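Local coordinates for DUF72 domain-containing protein (Thermotoga maritima, PDB 1VPQ) that is of unknown function but belongs to the DUF72 family of TIM-barrel-like proteins and, in the crystal, binds sulfate ions through basic side chains, at residues A[209-214]-A[218-223]; A[180-183]-A[187-190]. One frame throughout, in Å; residues are numbered along the deposited sequence.

Both contacts sit at the C-terminal ends of neighbouring parallel strands of the TIM-barrel-like sheet, 176-181 and 199-204, and in the loops that follow. Coming from the N terminus, the chain runs up strand 176-181, and contact 2 closes a short loop as 187-190 returns beside 180-183. Strand 199-204 follows. Contact 1 then closes a second short loop, 209-214 against 218-223, before helix 226-240. The two are in series and neither encloses nor crosses the other. They meet in space, with centres about 13 Å apart. Trp211 CE3 lies 3.5 Å from Pro183 CG, and Phe212 CZ lies 3.6 Å from Leu188 CD2. The loop after strand 199-204 is thereby packed onto the loop after strand 176-181.

Contact 1 of 2, residues A[209-214]-A[218-223]. With SO4 (sulfate ion), chain C; SO4 (sulfate ion), chain B.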
loop_
_atom_site.group_PDB
_atom_site.type_symbol
_atom_site.label_atom_id
_atom_site.label_comp_id
_atom_site.label_asym_id
_atom_site.label_seq_id
_atom_site.Cartn_x
_atom_site.Cartn_y
_atom_site.Cartn_z
ATOM N N GLU A 209 10.379 -3.210 -16.988
ATOM C CA GLU A 209 11.480 -4.173 -17.171
ATOM C C GLU A 209 12.841 -3.659 -16.708
ATOM O O GLU A 209 13.777 -4.442 -16.542
ATOM C CB GLU A 209 11.603 -4.549 -18.643
ATOM C CG GLU A 209 10.410 -5.319 -19.191
ATOM C CD GLU A 209 10.472 -5.517 -20.704
ATOM O OE1 GLU A 209 11.438 -5.031 -21.350
ATOM O OE2 GLU A 209 9.541 -6.162 -21.238
ATOM N N ARG A 210 12.949 -2.345 -16.527
ATOM C CA ARG A 210 14.184 -1.697 -16.078
ATOM C C ARG A 210 14.174 -1.491 -14.553
ATOM O O ARG A 210 14.983 -0.742 -14.007
ATOM C CB ARG A 210 14.342 -0.363 -16.820
ATOM C CG ARG A 210 15.781 0.125 -16.967
ATOM C CD ARG A 210 15.882 1.377 -17.846
ATOM N N TRP A 211 13.255 -2.182 -13.882
ATOM C CA TRP A 211 13.047 -2.089 -12.434
ATOM C C TRP A 211 14.313 -2.112 -11.590
ATOM O O TRP A 211 14.392 -1.389 -10.611
ATOM C CB TRP A 211 12.121 -3.235 -12.001
ATOM C CG TRP A 211 11.853 -3.372 -10.527
ATOM C CD1 TRP A 211 12.584 -4.094 -9.626
ATOM C CD2 TRP A 211 10.741 -2.833 -9.796
ATOM N NE1 TRP A 211 12.014 -4.022 -8.381
ATOM C CE2 TRP A 211 10.880 -3.256 -8.453
ATOM C CE3 TRP A 211 9.641 -2.031 -10.143
ATOM C CZ2 TRP A 211 9.961 -2.905 -7.450
ATOM C CZ3 TRP A 211 8.725 -1.680 -9.146
ATOM C CH2 TRP A 211 8.896 -2.117 -7.814
ATOM N N PHE A 212 15.288 -2.947 -11.946
ATOM C CA PHE A 212 16.521 -3.101 -11.142
ATOM C C PHE A 212 17.626 -2.071 -11.470
ATOM O O PHE A 212 18.592 -1.939 -10.718
ATOM C CB PHE A 212 17.090 -4.521 -11.283
ATOM C CG PHE A 212 16.244 -5.584 -10.639
ATOM C CD1 PHE A 212 16.222 -5.730 -9.261
ATOM C CD2 PHE A 212 15.472 -6.440 -11.409
ATOM C CE1 PHE A 212 15.443 -6.712 -8.661
ATOM C CE2 PHE A 212 14.690 -7.420 -10.818
ATOM C CZ PHE A 212 14.677 -7.556 -9.441
ATOM N N GLU A 213 17.488 -1.363 -12.589
ATOM C CA GLU A 213 18.476 -0.354 -13.007
ATOM C C GLU A 213 18.024 1.084 -12.732
ATOM O O GLU A 213 18.855 1.981 -12.601
ATOM C CB GLU A 213 18.777 -0.494 -14.504
ATOM C CG GLU A 213 19.458 -1.800 -14.902
ATOM C CD GLU A 213 18.491 -2.972 -14.977
ATOM O OE1 GLU A 213 17.506 -2.883 -15.739
ATOM O OE2 GLU A 213 18.713 -3.983 -14.275
ATOM N N ALA A 214 16.712 1.291 -12.625
ATOM C CA ALA A 214 16.118 2.628 -12.715
ATOM C C ALA A 214 16.300 3.509 -11.471
ATOM O O ALA A 214 16.199 3.028 -10.335
ATOM C CB ALA A 214 14.640 2.515 -13.057
ATOM N N GLU A 218 11.692 6.543 -11.420
ATOM C CA GLU A 218 11.773 6.086 -12.815
ATOM C C GLU A 218 11.553 4.560 -12.873
ATOM O O GLU A 218 11.167 4.009 -13.904
ATOM C CB GLU A 218 13.111 6.472 -13.455
ATOM C CG GLU A 218 13.322 7.992 -13.571
ATOM C CD GLU A 218 14.465 8.379 -14.508
ATOM O OE1 GLU A 218 14.955 7.501 -15.249
ATOM O OE2 GLU A 218 14.874 9.568 -14.514
ATOM N N ARG A 219 11.811 3.896 -11.752
ATOM C CA ARG A 219 11.477 2.488 -11.565
ATOM C C ARG A 219 9.976 2.192 -11.758
ATOM O O ARG A 219 9.606 1.131 -12.287
ATOM C CB ARG A 219 11.910 2.054 -10.162
ATOM C CG ARG A 219 11.282 0.772 -9.707
ATOM C CD ARG A 219 11.449 0.560 -8.231
ATOM N NE ARG A 219 12.673 -0.164 -7.912
ATOM C CZ ARG A 219 12.914 -0.736 -6.735
ATOM N NH1 ARG A 219 12.014 -0.668 -5.758
ATOM N NH2 ARG A 219 14.059 -1.375 -6.541
ATOM N N TYR A 220 9.131 3.127 -11.318
ATOM C CA TYR A 220 7.671 2.993 -11.397
ATOM C C TYR A 220 7.074 3.645 -12.653
ATOM O O TYR A 220 5.857 3.813 -12.753
ATOM C CB TYR A 220 7.019 3.577 -10.146
ATOM C CG TYR A 220 7.495 2.950 -8.857
ATOM C CD1 TYR A 220 6.939 1.756 -8.385
ATOM C CD2 TYR A 220 8.494 3.553 -8.098
ATOM C CE1 TYR A 220 7.381 1.179 -7.191
ATOM C CE2 TYR A 220 8.944 2.988 -6.908
ATOM C CZ TYR A 220 8.389 1.801 -6.458
ATOM O OH TYR A 220 8.846 1.248 -5.280
ATOM N N ASP A 221 7.924 3.997 -13.617
ATOM C CA ASP A 221 7.442 4.517 -14.896
ATOM C C ASP A 221 6.798 3.392 -15.709
ATOM O O ASP A 221 7.475 2.640 -16.417
ATOM C CB ASP A 221 8.571 5.180 -15.688
ATOM C CG ASP A 221 8.092 5.776 -16.992
ATOM O OD1 ASP A 221 6.864 5.894 -17.191
ATOM O OD2 ASP A 221 8.951 6.135 -17.822
ATOM N N TYR A 222 5.480 3.282 -15.573
ATOM C CA TYR A 222 4.698 2.282 -16.288
ATOM C C TYR A 222 3.232 2.688 -16.292
ATOM O O TYR A 222 2.749 3.261 -15.320
ATOM C CB TYR A 222 4.851 0.920 -15.630
ATOM C CG TYR A 222 4.263 -0.213 -16.430
ATOM C CD1 TYR A 222 5.011 -0.856 -17.403
ATOM C CD2 TYR A 222 2.971 -0.660 -16.198
ATOM C CE1 TYR A 222 4.483 -1.900 -18.146
ATOM C CE2 TYR A 222 2.424 -1.716 -16.938
ATOM C CZ TYR A 222 3.189 -2.331 -17.906
ATOM O OH TYR A 222 2.680 -3.371 -18.643
ATOM N N LEU A 223 2.543 2.404 -17.395
ATOM C CA LEU A 223 1.113 2.670 -17.526
ATOM C C LEU A 223 0.408 1.393 -17.959
ATOM O O LEU A 223 0.537 0.968 -19.110
ATOM C CB LEU A 223 0.851 3.789 -18.547
ATOM C CG LEU A 223 -0.612 4.251 -18.715
ATOM C CD1 LEU A 223 -1.092 5.076 -17.529
ATOM C CD2 LEU A 223 -0.780 5.037 -19.992
HETATM S S SO4 C . 13.606 -3.061 -3.125
HETATM O O1 SO4 C . 13.007 -2.003 -2.316
HETATM O O2 SO4 C . 15.000 -2.761 -3.397
HETATM O O3 SO4 C . 13.557 -4.322 -2.400
HETATM O O4 SO4 C . 12.889 -3.201 -4.386
HETATM S S SO4 B . 7.092 0.089 -2.690
HETATM O O1 SO4 B . 6.812 -1.318 -2.422
HETATM O O2 SO4 B . 8.454 0.421 -2.291
HETATM O O3 SO4 B . 6.937 0.317 -4.119
HETATM O O4 SO4 B . 6.175 0.919 -1.917
#
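Ala214 meets the start of 218-223, where a type I beta turn runs from Glu218 to Asp221 in the loop after strand 199-204 of the TIM-barrel-like fold. At Glu218 the contact is mostly backbone: Ala214 CB lies 3.7 Å from Glu218 C. Ala214 CB also sits 3.4 Å from Arg219 N. Arg219 carries most of the contact. Its side chain spreads over one face of the Trp211 indole. CD stands almost straight above the six-membered ring, a CH-pi contact. A bend at chi3 (-90°) then lays the guanidinium flat over the indole, with planes 10° apart. Arg219 CZ lies 4.0 Å from the centroid of the five-membered ring of Trp211, a cation-pi contact. Arg219 NE also gives a weak hydrogen bond to Trp211 O at 3.4 Å, which ties the group to the backbone of its stacking partner. NH1 and NH2 both point weak bonds at O4 of the chain C sulfate, which reaches the guanidinium at its edge. Tyr220 comes next. The indole turns an edge to its face, offset, with planes at 81°. Arg157 binds both sulfates, consistent with an anion-binding pocket. The closest approach of the two aromatic side chains is Trp211 CH2 to Tyr220 CE1, 3.7 Å.

Contact 2 of 2, residues A[180-183]-A[187-190]; sequences VDEP and GLFP
Pro183 and Leu188 make the apolar part of this contact, where the chain leaves strand 176-181 of the TIM-barrel-like fold and doubles back. With CG anti to the carbonyl carbon (chi1 -65°), Leu188 carries CD1 over to the Pro183 ring. Leu188 CD1 rests 3.9 Å from Pro183 CB and also lies near Pro183 O. The loop that follows strand 199-204 covers this pair. A second kind of contact is polar against apolar. Glu182 runs extended beyond CG toward 187-190. Glu182 OE1 lies 3.5 Å from both Leu188 CB and Phe189 N. The other carboxylate oxygen, OE2, has a long, weak ion pair with Arg157. Water makes the remaining links. One water accepts from Val180 N at 2.8 Å and donates to Pro190 O at 2.6 Å. Another donates to Val180 O at 2.9 Å and to Phe189 O at 3.0 Å. It also accepts a weak bond from Glu182 N. Val180 CA and Pro190 CA stand 7.1 Å apart, and the waters bridge that gap. The chemistry implies a loop joined through ordered solvent along its backbone. The buried polar groups of Val180 are thus satisfied at the end of the strand without direct pairing to 187-190.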
loop_
_atom_site.group_PDB
_atom_site.type_symbol
_atom_site.label_atom_id
_atom_site.label_comp_id
_atom_site.label_asym_id
_atom_site.label_seq_id
_atom_site.Cartn_x
_atom_site.Cartn_y
_atom_site.Cartn_z
ATOM N N VAL A 180 0.287 -8.562 -4.927
ATOM C CA VAL A 180 1.124 -7.595 -5.631
ATOM C C VAL A 180 1.191 -7.877 -7.126
ATOM O O VAL A 180 1.352 -9.029 -7.548
ATOM C CB VAL A 180 2.572 -7.613 -5.118
ATOM C CG1 VAL A 180 3.408 -6.535 -5.811
ATOM C CG2 VAL A 180 2.620 -7.405 -3.648
ATOM N N ASP A 181 1.077 -6.812 -7.922
ATOM C CA ASP A 181 1.522 -6.855 -9.305
ATOM C C ASP A 181 2.786 -6.006 -9.466
ATOM O O ASP A 181 2.784 -4.798 -9.215
ATOM C CB ASP A 181 0.446 -6.414 -10.293
ATOM C CG ASP A 181 0.778 -6.837 -11.714
ATOM O OD1 ASP A 181 0.651 -8.044 -12.020
ATOM O OD2 ASP A 181 1.200 -5.970 -12.510
ATOM N N GLU A 182 3.843 -6.689 -9.893
ATOM C CA GLU A 182 5.202 -6.182 -9.998
ATOM C C GLU A 182 5.733 -6.598 -11.355
ATOM O O GLU A 182 5.107 -7.408 -12.028
ATOM C CB GLU A 182 6.071 -6.881 -8.946
ATOM C CG GLU A 182 6.358 -6.095 -7.703
ATOM C CD GLU A 182 6.979 -6.948 -6.626
ATOM O OE1 GLU A 182 7.793 -7.834 -6.942
ATOM O OE2 GLU A 182 6.650 -6.742 -5.449
ATOM N N PRO A 183 6.918 -6.090 -11.751
ATOM C CA PRO A 183 7.578 -6.605 -12.958
ATOM C C PRO A 183 7.715 -8.145 -13.014
ATOM O O PRO A 183 7.837 -8.813 -11.973
ATOM C CB PRO A 183 8.947 -5.929 -12.909
ATOM C CG PRO A 183 8.718 -4.671 -12.175
ATOM C CD PRO A 183 7.693 -5.004 -11.130
ATOM N N GLY A 187 13.468 -13.287 -9.621
ATOM C CA GLY A 187 13.658 -12.985 -8.202
ATOM C C GLY A 187 12.512 -12.310 -7.480
ATOM O O GLY A 187 12.447 -12.355 -6.250
ATOM N N LEU A 188 11.618 -11.679 -8.234
ATOM C CA LEU A 188 10.532 -10.886 -7.652
ATOM C C LEU A 188 9.322 -11.734 -7.291
ATOM O O LEU A 188 9.100 -12.798 -7.870
ATOM C CB LEU A 188 10.103 -9.784 -8.616
ATOM C CG LEU A 188 11.148 -8.707 -8.905
ATOM C CD1 LEU A 188 10.577 -7.666 -9.846
ATOM C CD2 LEU A 188 11.626 -8.064 -7.615
ATOM N N PHE A 189 8.536 -11.247 -6.338
ATOM C CA PHE A 189 7.401 -12.003 -5.834
ATOM C C PHE A 189 6.280 -11.968 -6.876
ATOM O O PHE A 189 5.970 -10.904 -7.420
ATOM C CB PHE A 189 6.933 -11.438 -4.488
ATOM C CG PHE A 189 5.995 -12.345 -3.741
ATOM C CD1 PHE A 189 4.633 -12.279 -3.962
ATOM C CD2 PHE A 189 6.473 -13.261 -2.822
ATOM C CE1 PHE A 189 3.756 -13.123 -3.281
ATOM C CE2 PHE A 189 5.602 -14.097 -2.136
ATOM C CZ PHE A 189 4.244 -14.026 -2.365
ATOM N N PRO A 190 5.676 -13.136 -7.173
ATOM C CA PRO A 190 4.639 -13.198 -8.209
ATOM C C PRO A 190 3.278 -12.667 -7.773
ATOM O O PRO A 190 3.080 -12.304 -6.615
ATOM C CB PRO A 190 4.538 -14.695 -8.501
ATOM C CG PRO A 190 4.877 -15.341 -7.214
ATOM C CD PRO A 190 5.930 -14.464 -6.584
HETATM O O HOH W 1 1.212 -11.253 -5.081
HETATM O O HOH W 2 3.803 -9.607 -9.080
#